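Local coordinates for protein putative Nitroreductase (Anabaena variabilis ATCC 29413, PDB 3EO7) that binds flavin mononucleotide and is probably an FMN-dependent oxidoreductase of the nitroreductase family, at residues V114-P119 with D142-L147; F420-Q425 with S479-F484; A432-H437 with I502-L507. All blocks are in the same frame, centred on the assembly; numbering follows the deposited sequence. Where two conformers were deposited one is given.

Interaction 1: V114-P119 with D142-L147; sequences VSRGTP and DVWQSL
Where strand 109-115 leaves the antiparallel sheet of the first nitroreductase-family region, its end is covered by the first turn of helix 144-150, and the Arg-116 side chain laid over the face of Trp-144 makes up much of the contact. The Arg-116 chain, with CG anti to the backbone N (chi1 -167°) and extended as far as NE, runs over one face of the indole. Its CD makes a CH-pi contact 3.5 Å from the centroid of the five-membered ring, almost on the ring normal. Farther along, NE lies 3.4 Å from Trp-144 CD1, and the guanidinium lies nearly parallel to the indole, 13° between the planes. Both polar ends are held from outside: Arg-116 bonds Thr-160 O and forms a salt bridge with Glu-158, while Trp-144 NE1 donates to Leu-157 O, so neither flat group is likely to turn easily. Beside it Val-114 CG1 meets Val-143 CG2 at 3.5 Å and Leu-147 CD2 at 4.1 Å, and Val-114 O lies at the indole edge. One water ties the segments together, donating to Ser-115 O and Asp-142 OD1 (2.5 Å) and accepting from Val-143 N. CH-pi contact, apolar contacts and water thus join strand end to helix start. Ser-115 OG accepts from Gly-117 N and also bonds Leu-121 O, an ST turn where the chain leaves the strand.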
loop_
_atom_site.group_PDB
_atom_site.type_symbol
_atom_site.label_atom_id
_atom_site.label_comp_id
_atom_site.label_asym_id
_atom_site.label_seq_id
_atom_site.Cartn_x
_atom_site.Cartn_y
_atom_site.Cartn_z
ATOM N N VAL A 114 -18.467 4.632 -4.497
ATOM C CA VAL A 114 -19.685 5.199 -3.887
ATOM C C VAL A 114 -20.030 6.454 -4.668
ATOM O O VAL A 114 -19.180 7.316 -4.850
ATOM C CB VAL A 114 -19.525 5.500 -2.397
ATOM C CG1 VAL A 114 -20.817 6.128 -1.828
ATOM C CG2 VAL A 114 -19.178 4.235 -1.642
ATOM N N SER A 115 -21.266 6.534 -5.156
ATOM C CA SER A 115 -21.703 7.705 -5.915
ATOM C C SER A 115 -22.678 8.571 -5.138
ATOM O O SER A 115 -23.683 8.093 -4.607
ATOM C CB SER A 115 -22.352 7.281 -7.216
ATOM O OG SER A 115 -22.874 8.426 -7.920
ATOM N N ARG A 116 -22.413 9.858 -5.141
ATOM C CA ARG A 116 -23.319 10.834 -4.574
ATOM C C ARG A 116 -24.575 10.984 -5.441
ATOM O O ARG A 116 -25.604 11.486 -4.966
ATOM C CB ARG A 116 -22.617 12.178 -4.484
ATOM C CG ARG A 116 -23.352 13.204 -3.615
ATOM C CD ARG A 116 -22.397 14.342 -3.336
ATOM N NE ARG A 116 -22.946 15.240 -2.318
ATOM C CZ ARG A 116 -22.264 16.228 -1.752
ATOM N NH1 ARG A 116 -21.019 16.452 -2.097
ATOM N NH2 ARG A 116 -22.823 16.978 -0.816
ATOM N N GLY A 117 -24.464 10.642 -6.730
ATOM C CA GLY A 117 -25.564 10.764 -7.677
ATOM C C GLY A 117 -25.284 11.947 -8.573
ATOM O O GLY A 117 -25.372 13.092 -8.141
ATOM N N THR A 118 -24.880 11.664 -9.800
ATOM C CA THR A 118 -24.563 12.700 -10.773
ATOM C C THR A 118 -25.358 12.400 -12.025
ATOM O O THR A 118 -25.935 11.321 -12.138
ATOM C CB THR A 118 -23.048 12.688 -11.113
ATOM O OG1 THR A 118 -22.722 11.581 -11.969
ATOM C CG2 THR A 118 -22.205 12.625 -9.845
ATOM N N PRO A 119 -25.356 13.323 -12.997
ATOM C CA PRO A 119 -26.122 13.038 -14.216
ATOM C C PRO A 119 -25.547 11.855 -14.977
ATOM O O PRO A 119 -26.255 11.261 -15.766
ATOM C CB PRO A 119 -26.026 14.344 -15.039
ATOM C CG PRO A 119 -25.472 15.372 -14.104
ATOM C CD PRO A 119 -24.663 14.623 -13.077
ATOM N N ASP A 142 -29.570 7.039 -2.015
ATOM C CA ASP A 142 -28.606 8.093 -1.692
ATOM C C ASP A 142 -27.972 7.790 -0.349
ATOM O O ASP A 142 -28.585 7.977 0.707
ATOM C CB ASP A 142 -29.189 9.500 -1.691
ATOM C CG ASP A 142 -28.098 10.555 -1.795
ATOM O OD1 ASP A 142 -27.300 10.474 -2.757
ATOM O OD2 ASP A 142 -28.024 11.460 -0.947
ATOM N N VAL A 143 -26.707 7.393 -0.422
ATOM C CA VAL A 143 -25.919 6.932 0.711
ATOM C C VAL A 143 -24.860 7.953 1.138
ATOM O O VAL A 143 -24.145 7.731 2.122
ATOM C CB VAL A 143 -25.172 5.626 0.356
ATOM C CG1 VAL A 143 -26.156 4.477 -0.008
ATOM C CG2 VAL A 143 -24.168 5.855 -0.773
ATOM N N TRP A 144 -24.776 9.084 0.439
ATOM C CA TRP A 144 -23.679 10.029 0.689
ATOM C C TRP A 144 -23.661 10.573 2.118
ATOM O O TRP A 144 -22.598 10.590 2.769
ATOM C CB TRP A 144 -23.697 11.175 -0.335
ATOM C CG TRP A 144 -22.388 11.844 -0.480
ATOM C CD1 TRP A 144 -22.014 13.026 0.050
ATOM C CD2 TRP A 144 -21.243 11.331 -1.163
ATOM N NE1 TRP A 144 -20.730 13.320 -0.300
ATOM C CE2 TRP A 144 -20.231 12.289 -1.053
ATOM C CE3 TRP A 144 -20.994 10.172 -1.897
ATOM C CZ2 TRP A 144 -18.983 12.133 -1.649
ATOM C CZ3 TRP A 144 -19.759 10.015 -2.482
ATOM C CH2 TRP A 144 -18.763 10.983 -2.349
ATOM N N GLN A 145 -24.817 11.006 2.613
ATOM C CA GLN A 145 -24.874 11.521 3.967
ATOM C C GLN A 145 -24.410 10.484 4.997
ATOM O O GLN A 145 -23.700 10.838 5.955
ATOM C CB GLN A 145 -26.245 12.082 4.312
ATOM C CG GLN A 145 -26.239 12.708 5.689
ATOM C CD GLN A 145 -27.487 13.465 5.985
ATOM O OE1 GLN A 145 -28.043 14.130 5.112
ATOM N NE2 GLN A 145 -27.935 13.389 7.230
ATOM N N SER A 146 -24.797 9.222 4.808
ATOM C CA SER A 146 -24.353 8.145 5.710
ATOM C C SER A 146 -22.819 8.012 5.677
ATOM O O SER A 146 -22.180 7.754 6.705
ATOM C CB SER A 146 -25.034 6.800 5.397
ATOM O OG SER A 146 -24.716 6.307 4.104
ATOM N N LEU A 147 -22.232 8.182 4.497
ATOM C CA LEU A 147 -20.782 8.121 4.361
ATOM C C LEU A 147 -20.155 9.321 5.065
ATOM O O LEU A 147 -19.148 9.190 5.757
ATOM C CB LEU A 147 -20.355 8.043 2.885
ATOM C CG LEU A 147 -18.829 7.891 2.686
ATOM C CD1 LEU A 147 -18.226 6.660 3.443
ATOM C CD2 LEU A 147 -18.567 7.814 1.178
HETATM O O HOH W 1 -25.495 8.761 -2.473
#

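Interaction 2: F420-Q425 with S479-F484; sequences FLCLGQ and SGIGGF. With FMN (flavin mononucleotide), chain B.
The FMN pyrimidine edge is read by Gln-425, at the N-cap position of helix 426-430, in the second nitroreductase-family region. Its amide makes a two-bond clasp: OE1 accepts from FMN N3 at 2.8 Å, and NE2 donates to FMN O4 at 3.0 Å, both nearly straight. From strand 477-481 and the loop after it, Gly-482 N donates to FMN N5 over 3.1 Å, a more bent bond (139°), and Gly-480 O lies 3.1 Å from FMN C4A. A side chain on Gly-482 would crowd FMN C6. The other N-H of Gln-425 NE2 goes to Cys-422 O, approaching from above the carbonyl plane, and fixes which way round the amide sits. That carbonyl also takes the backbone N of Gln-425, closing a type I' turn from Cys-422 to Gln-425. An alanine in place of Gln-425 would remove both flavin bonds and the brace to Cys-422 O, and would probably loosen the hold on the pyrimidine edge. Ile-481 is wedged behind the clasp: CD1 touches Gln-425 NE2 at 3.8 Å, and CG2 faces Cys-422 CB. Farther out, the turn and the helix end rest on the 483-484 backbone: in the turn Leu-423 CG sits 3.4 Å from Gly-483 O, and at the end of helix 415-421 Leu-421 O lies 3.2 Å from Phe-484 CA.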
loop_
_atom_site.group_PDB
_atom_site.type_symbol
_atom_site.label_atom_id
_atom_site.label_comp_id
_atom_site.label_asym_id
_atom_site.label_seq_id
_atom_site.Cartn_x
_atom_site.Cartn_y
_atom_site.Cartn_z
ATOM N N PHE A 420 19.361 -14.911 4.594
ATOM C CA PHE A 420 18.745 -15.495 5.784
ATOM C C PHE A 420 17.550 -14.693 6.274
ATOM O O PHE A 420 16.464 -15.242 6.482
ATOM C CB PHE A 420 19.794 -15.619 6.886
ATOM C CG PHE A 420 19.246 -16.021 8.248
ATOM C CD1 PHE A 420 18.934 -17.331 8.532
ATOM C CD2 PHE A 420 19.134 -15.069 9.259
ATOM C CE1 PHE A 420 18.464 -17.673 9.784
ATOM C CE2 PHE A 420 18.684 -15.414 10.508
ATOM C CZ PHE A 420 18.351 -16.706 10.763
ATOM N N LEU A 421 17.756 -13.382 6.437
ATOM C CA LEU A 421 16.722 -12.509 6.956
ATOM C C LEU A 421 15.413 -12.548 6.148
ATOM O O LEU A 421 14.336 -12.447 6.741
ATOM C CB LEU A 421 17.202 -11.055 7.108
ATOM C CG LEU A 421 18.310 -10.824 8.161
ATOM C CD1 LEU A 421 18.836 -9.402 8.017
ATOM C CD2 LEU A 421 17.836 -11.126 9.596
ATOM N N CYS A 422 15.524 -12.676 4.833
ATOM C CA CYS A 422 14.364 -12.737 3.942
ATOM C C CYS A 422 13.809 -14.168 3.831
ATOM O O CYS A 422 13.315 -14.583 2.780
ATOM C CB CYS A 422 14.739 -12.220 2.561
ATOM S SG CYS A 422 15.136 -10.453 2.552
ATOM N N LEU A 423 13.885 -14.908 4.924
ATOM C CA LEU A 423 13.416 -16.310 5.005
ATOM C C LEU A 423 14.051 -17.207 3.960
ATOM O O LEU A 423 13.405 -18.076 3.381
ATOM C CB LEU A 423 11.868 -16.371 4.991
ATOM C CG LEU A 423 11.149 -15.545 6.065
ATOM C CD1 LEU A 423 9.636 -15.823 6.072
ATOM C CD2 LEU A 423 11.752 -15.791 7.483
ATOM N N GLY A 424 15.333 -16.978 3.688
ATOM C CA GLY A 424 16.065 -17.820 2.775
ATOM C C GLY A 424 15.887 -17.537 1.311
ATOM O O GLY A 424 16.353 -18.302 0.475
ATOM N N GLN A 425 15.280 -16.407 0.979
ATOM C CA GLN A 425 15.038 -16.082 -0.426
ATOM C C GLN A 425 16.266 -15.501 -1.108
ATOM O O GLN A 425 16.881 -14.565 -0.583
ATOM C CB GLN A 425 13.882 -15.117 -0.565
ATOM C CG GLN A 425 12.567 -15.736 -0.091
ATOM C CD GLN A 425 11.396 -14.824 -0.318
ATOM O OE1 GLN A 425 10.952 -14.657 -1.456
ATOM N NE2 GLN A 425 10.901 -14.206 0.746
ATOM N N SER A 479 11.118 -6.491 -5.873
ATOM C CA SER A 479 10.114 -7.296 -5.231
ATOM C C SER A 479 10.003 -6.975 -3.756
ATOM O O SER A 479 11.004 -6.917 -3.053
ATOM C CB SER A 479 10.398 -8.797 -5.382
ATOM O OG SER A 479 9.341 -9.575 -4.796
ATOM N N GLY A 480 8.774 -6.840 -3.277
ATOM C CA GLY A 480 8.534 -6.757 -1.867
ATOM C C GLY A 480 8.818 -8.123 -1.259
ATOM O O GLY A 480 8.842 -9.156 -1.965
ATOM N N ILE A 481 9.033 -8.114 0.050
ATOM C CA ILE A 481 9.240 -9.295 0.883
ATOM C C ILE A 481 8.404 -9.071 2.148
ATOM O O ILE A 481 8.710 -8.183 2.944
ATOM C CB ILE A 481 10.724 -9.442 1.305
ATOM C CG1 ILE A 481 11.649 -9.542 0.085
ATOM C CG2 ILE A 481 10.893 -10.628 2.266
ATOM C CD1 ILE A 481 11.587 -10.789 -0.679
ATOM N N GLY A 482 7.358 -9.866 2.335
ATOM C CA GLY A 482 6.459 -9.658 3.475
ATOM C C GLY A 482 6.857 -10.343 4.758
ATOM O O GLY A 482 6.541 -9.865 5.851
ATOM N N GLY A 483 7.537 -11.465 4.614
ATOM C CA GLY A 483 7.965 -12.306 5.725
ATOM C C GLY A 483 9.470 -12.265 5.911
ATOM O O GLY A 483 10.243 -12.409 4.967
ATOM N N PHE A 484 9.893 -12.085 7.151
ATOM C CA PHE A 484 11.309 -11.946 7.473
ATOM C C PHE A 484 11.533 -12.250 8.949
ATOM O O PHE A 484 10.566 -12.351 9.723
ATOM C CB PHE A 484 11.765 -10.504 7.110
ATOM C CG PHE A 484 10.819 -9.441 7.601
ATOM C CD1 PHE A 484 10.894 -8.977 8.901
ATOM C CD2 PHE A 484 9.799 -8.958 6.762
ATOM C CE1 PHE A 484 9.973 -8.022 9.371
ATOM C CE2 PHE A 484 8.888 -8.004 7.233
ATOM C CZ PHE A 484 8.979 -7.549 8.536
HETATM N N1 FMN B . 7.409 -12.058 -3.729
HETATM C C2 FMN B . 8.368 -12.964 -3.310
HETATM O O2 FMN B . 8.970 -13.664 -4.116
HETATM N N3 FMN B . 8.684 -13.164 -1.992
HETATM C C4 FMN B . 8.040 -12.504 -0.988
HETATM O O4 FMN B . 8.495 -12.588 0.167
HETATM C C4A FMN B . 7.069 -11.577 -1.364
HETATM N N5 FMN B . 6.343 -10.912 -0.395
HETATM C C5A FMN B . 5.427 -9.911 -0.776
HETATM C C6 FMN B . 4.761 -9.137 0.167
HETATM C C7 FMN B . 3.838 -8.162 -0.207
HETATM C C7M FMN B . 3.211 -7.244 0.853
HETATM C C8 FMN B . 3.571 -7.944 -1.553
HETATM C C8M FMN B . 2.731 -6.777 -2.030
HETATM C C9 FMN B . 4.235 -8.707 -2.531
HETATM C C9A FMN B . 5.163 -9.688 -2.140
HETATM N N10 FMN B . 5.817 -10.453 -3.099
HETATM C C10 FMN B . 6.763 -11.368 -2.725
HETATM C "C1'" FMN B . 5.394 -10.430 -4.554
HETATM C "C2'" FMN B . 4.115 -11.199 -4.822
HETATM O "O2'" FMN B . 4.404 -12.612 -4.889
HETATM C "C3'" FMN B . 3.489 -10.692 -6.119
HETATM O "O3'" FMN B . 3.039 -9.344 -5.951
HETATM C "C4'" FMN B . 2.357 -11.586 -6.659
HETATM O "O4'" FMN B . 2.855 -12.915 -6.981
HETATM C "C5'" FMN B . 1.728 -10.951 -7.884
HETATM O "O5'" FMN B . 2.661 -10.738 -8.908
HETATM P P FMN B . 2.944 -9.300 -9.506
HETATM O O1P FMN B . 3.527 -8.439 -8.390
HETATM O O2P FMN B . 3.945 -9.542 -10.629
HETATM O O3P FMN B . 1.669 -8.709 -10.033
#

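Interaction 3: A432-H437 with I502-L507; sequences AAVIFH and IYITTL. With FMN (flavin mononucleotide), chain B.
On one face of this antiparallel strand pair, Phe-436 and Ile-504 lie side by side and point the same way, a non-hydrogen-bonded pair. Ile-504 CG1, anti to its carbonyl carbon, brings CD1 to 3.5 Å from Phe-436 CE2. Its other branch, CG2, crosses obliquely onto Val-434 CG1 at 3.3 Å, tighter than normal van der Waals contact. Val-434 CG2 then runs beside Thr-506 CG2. On the other face Ile-435 CD1 crosses Leu-507 CD1 at 3.7 Å. There His-437 and Tyr-503 are also side by side, Tyr-503 CD2 near the plane of the imidazole at its edge, and His-437 NE2 bonds Tyr-358 OH; Tyr-503 CE1 continues to the flavin methyl C7M at 3.7 Å, and its OH bonds His-191. A water donates to Ile-435 O and hydrogen-bonds Thr-505 OG1. Classic beta bulges flank the regular ladder: Leu-507 O takes the N-H groups of Ala-432 and Ala-433, and His-437 O those of Ile-502 and Tyr-503. Strand 433-439 lies between 381-390 and 500-508, and 500-508 in turn pairs with 477-481, while helix 452-473 covers Ile-435 and His-437 through Leu-467 and Leu-463.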
loop_
_atom_site.group_PDB
_atom_site.type_symbol
_atom_site.label_atom_id
_atom_site.label_comp_id
_atom_site.label_asym_id
_atom_site.label_seq_id
_atom_site.Cartn_x
_atom_site.Cartn_y
_atom_site.Cartn_z
ATOM N N ALA A 432 20.773 -5.743 -5.270
ATOM C CA ALA A 432 21.758 -4.675 -5.257
ATOM C C ALA A 432 21.554 -3.854 -3.971
ATOM O O ALA A 432 22.515 -3.378 -3.365
ATOM C CB ALA A 432 21.599 -3.775 -6.526
ATOM N N ALA A 433 20.291 -3.645 -3.595
ATOM C CA ALA A 433 19.932 -2.883 -2.395
ATOM C C ALA A 433 18.607 -3.410 -1.866
ATOM O O ALA A 433 17.749 -3.881 -2.631
ATOM C CB ALA A 433 19.807 -1.400 -2.704
ATOM N N VAL A 434 18.439 -3.282 -0.565
ATOM C CA VAL A 434 17.230 -3.758 0.107
ATOM C C VAL A 434 16.748 -2.639 1.020
ATOM O O VAL A 434 17.502 -2.182 1.899
ATOM C CB VAL A 434 17.477 -5.045 0.868
ATOM C CG1 VAL A 434 16.145 -5.488 1.571
ATOM C CG2 VAL A 434 17.997 -6.182 -0.066
ATOM N N ILE A 435 15.536 -2.153 0.776
ATOM C CA ILE A 435 14.966 -1.072 1.566
ATOM C C ILE A 435 14.034 -1.574 2.678
ATOM O O ILE A 435 13.074 -2.299 2.421
ATOM C CB ILE A 435 14.246 -0.074 0.637
ATOM C CG1 ILE A 435 15.254 0.501 -0.378
ATOM C CG2 ILE A 435 13.577 1.073 1.414
ATOM C CD1 ILE A 435 14.602 1.444 -1.351
ATOM N N PHE A 436 14.345 -1.179 3.910
ATOM C CA PHE A 436 13.590 -1.548 5.097
ATOM C C PHE A 436 12.788 -0.358 5.599
ATOM O O PHE A 436 13.345 0.698 5.853
ATOM C CB PHE A 436 14.530 -1.989 6.222
ATOM C CG PHE A 436 15.279 -3.249 5.918
ATOM C CD1 PHE A 436 16.409 -3.233 5.117
ATOM C CD2 PHE A 436 14.810 -4.461 6.376
ATOM C CE1 PHE A 436 17.046 -4.433 4.786
ATOM C CE2 PHE A 436 15.443 -5.641 6.053
ATOM C CZ PHE A 436 16.552 -5.625 5.256
ATOM N N HIS A 437 11.469 -0.533 5.691
ATOM C CA HIS A 437 10.609 0.448 6.299
ATOM C C HIS A 437 10.381 -0.006 7.728
ATOM O O HIS A 437 10.038 -1.169 7.986
ATOM C CB HIS A 437 9.283 0.547 5.530
ATOM C CG HIS A 437 9.437 1.185 4.198
ATOM N ND1 HIS A 437 9.019 0.580 3.035
ATOM C CD2 HIS A 437 10.014 2.355 3.835
ATOM C CE1 HIS A 437 9.294 1.375 2.015
ATOM N NE2 HIS A 437 9.912 2.458 2.468
ATOM N N ILE A 502 8.738 -3.157 9.355
ATOM C CA ILE A 502 7.374 -3.308 8.827
ATOM C C ILE A 502 7.363 -3.947 7.438
ATOM O O ILE A 502 6.496 -4.738 7.122
ATOM C CB ILE A 502 6.705 -1.882 8.714
ATOM C CG1 ILE A 502 6.670 -1.204 10.085
ATOM C CG2 ILE A 502 5.317 -1.941 8.103
ATOM C CD1 ILE A 502 6.012 -2.062 11.108
ATOM N N TYR A 503 8.322 -3.583 6.588
ATOM C CA TYR A 503 8.308 -4.067 5.216
ATOM C C TYR A 503 9.701 -4.008 4.637
ATOM O O TYR A 503 10.526 -3.222 5.099
ATOM C CB TYR A 503 7.328 -3.206 4.404
ATOM C CG TYR A 503 6.949 -3.665 3.015
ATOM C CD1 TYR A 503 6.775 -5.017 2.714
ATOM C CD2 TYR A 503 6.694 -2.732 2.016
ATOM C CE1 TYR A 503 6.423 -5.439 1.451
ATOM C CE2 TYR A 503 6.306 -3.131 0.734
ATOM C CZ TYR A 503 6.149 -4.482 0.465
ATOM O OH TYR A 503 5.775 -4.924 -0.740
ATOM N N ILE A 504 9.926 -4.853 3.631
ATOM C CA ILE A 504 11.177 -4.957 2.902
ATOM C C ILE A 504 10.882 -4.879 1.407
ATOM O O ILE A 504 9.934 -5.487 0.915
ATOM C CB ILE A 504 11.878 -6.305 3.195
ATOM C CG1 ILE A 504 12.207 -6.383 4.678
ATOM C CG2 ILE A 504 13.072 -6.553 2.265
ATOM C CD1 ILE A 504 12.813 -7.747 5.113
ATOM N N THR A 505 11.700 -4.113 0.705
ATOM C CA THR A 505 11.630 -4.021 -0.755
ATOM C C THR A 505 13.042 -4.261 -1.319
ATOM O O THR A 505 13.961 -3.510 -1.015
ATOM C CB THR A 505 11.086 -2.685 -1.257
ATOM O OG1 THR A 505 9.777 -2.443 -0.746
ATOM C CG2 THR A 505 11.085 -2.635 -2.835
ATOM N N THR A 506 13.180 -5.323 -2.110
ATOM C CA THR A 506 14.432 -5.698 -2.750
ATOM C C THR A 506 14.496 -5.042 -4.116
ATOM O O THR A 506 13.477 -4.850 -4.765
ATOM C CB THR A 506 14.608 -7.239 -2.899
ATOM O OG1 THR A 506 13.574 -7.778 -3.751
ATOM C CG2 THR A 506 14.595 -7.946 -1.497
ATOM N N LEU A 507 15.714 -4.695 -4.512
ATOM C CA LEU A 507 15.997 -4.068 -5.766
ATOM C C LEU A 507 17.231 -4.729 -6.388
ATOM O O LEU A 507 18.230 -4.974 -5.710
ATOM C CB LEU A 507 16.291 -2.584 -5.547
ATOM C CG LEU A 507 15.178 -1.741 -4.940
ATOM C CD1 LEU A 507 15.704 -0.417 -4.384
ATOM C CD2 LEU A 507 14.090 -1.551 -6.039
HETATM N N1 FMN B . 7.409 -12.058 -3.729
HETATM C C2 FMN B . 8.368 -12.964 -3.310
HETATM O O2 FMN B . 8.970 -13.664 -4.116
HETATM N N3 FMN B . 8.684 -13.164 -1.992
HETATM C C4 FMN B . 8.040 -12.504 -0.988
HETATM O O4 FMN B . 8.495 -12.588 0.167
HETATM C C4A FMN B . 7.069 -11.577 -1.364
HETATM N N5 FMN B . 6.343 -10.912 -0.395
HETATM C C5A FMN B . 5.427 -9.911 -0.776
HETATM C C6 FMN B . 4.761 -9.137 0.167
HETATM C C7 FMN B . 3.838 -8.162 -0.207
HETATM C C7M FMN B . 3.211 -7.244 0.853
HETATM C C8 FMN B . 3.571 -7.944 -1.553
HETATM C C8M FMN B . 2.731 -6.777 -2.030
HETATM C C9 FMN B . 4.235 -8.707 -2.531
HETATM C C9A FMN B . 5.163 -9.688 -2.140
HETATM N N10 FMN B . 5.817 -10.453 -3.099
HETATM C C10 FMN B . 6.763 -11.368 -2.725
HETATM C "C1'" FMN B . 5.394 -10.430 -4.554
HETATM C "C2'" FMN B . 4.115 -11.199 -4.822
HETATM O "O2'" FMN B . 4.404 -12.612 -4.889
HETATM C "C3'" FMN B . 3.489 -10.692 -6.119
HETATM O "O3'" FMN B . 3.039 -9.344 -5.951
HETATM C "C4'" FMN B . 2.357 -11.586 -6.659
HETATM O "O4'" FMN B . 2.855 -12.915 -6.981
HETATM C "C5'" FMN B . 1.728 -10.951 -7.884
HETATM O "O5'" FMN B . 2.661 -10.738 -8.908
HETATM P P FMN B . 2.944 -9.300 -9.506
HETATM O O1P FMN B . 3.527 -8.439 -8.390
HETATM O O2P FMN B . 3.945 -9.542 -10.629
HETATM O O3P FMN B . 1.669 -8.709 -10.033
HETATM O O HOH W 2 10.118 -1.838 1.973
#

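Overall arrangement
Interactions 2 and 3 are neighbours, their centres about 9 Å apart, and both touch the flavin; interaction 1 lies on the opposite side of the chain's centre, about 40 Å or more from either, centre to centre. Strands 477-481 and 500-508 join interactions 2 and 3: Ile-481 N bonds Ile-504 O, and Thr-506 OG1 bonds Ser-479 O. Interaction 3 is entirely buried and built on a backbone ladder. Interaction 2, mostly buried, has no hydrogen bond between its segments, which converge instead on the cofactor. Interaction 1, in the other family region, also lacks direct hydrogen bonds; it is largely buried too, with Asp-142 exposed at its margin, and a water bridges the two segments.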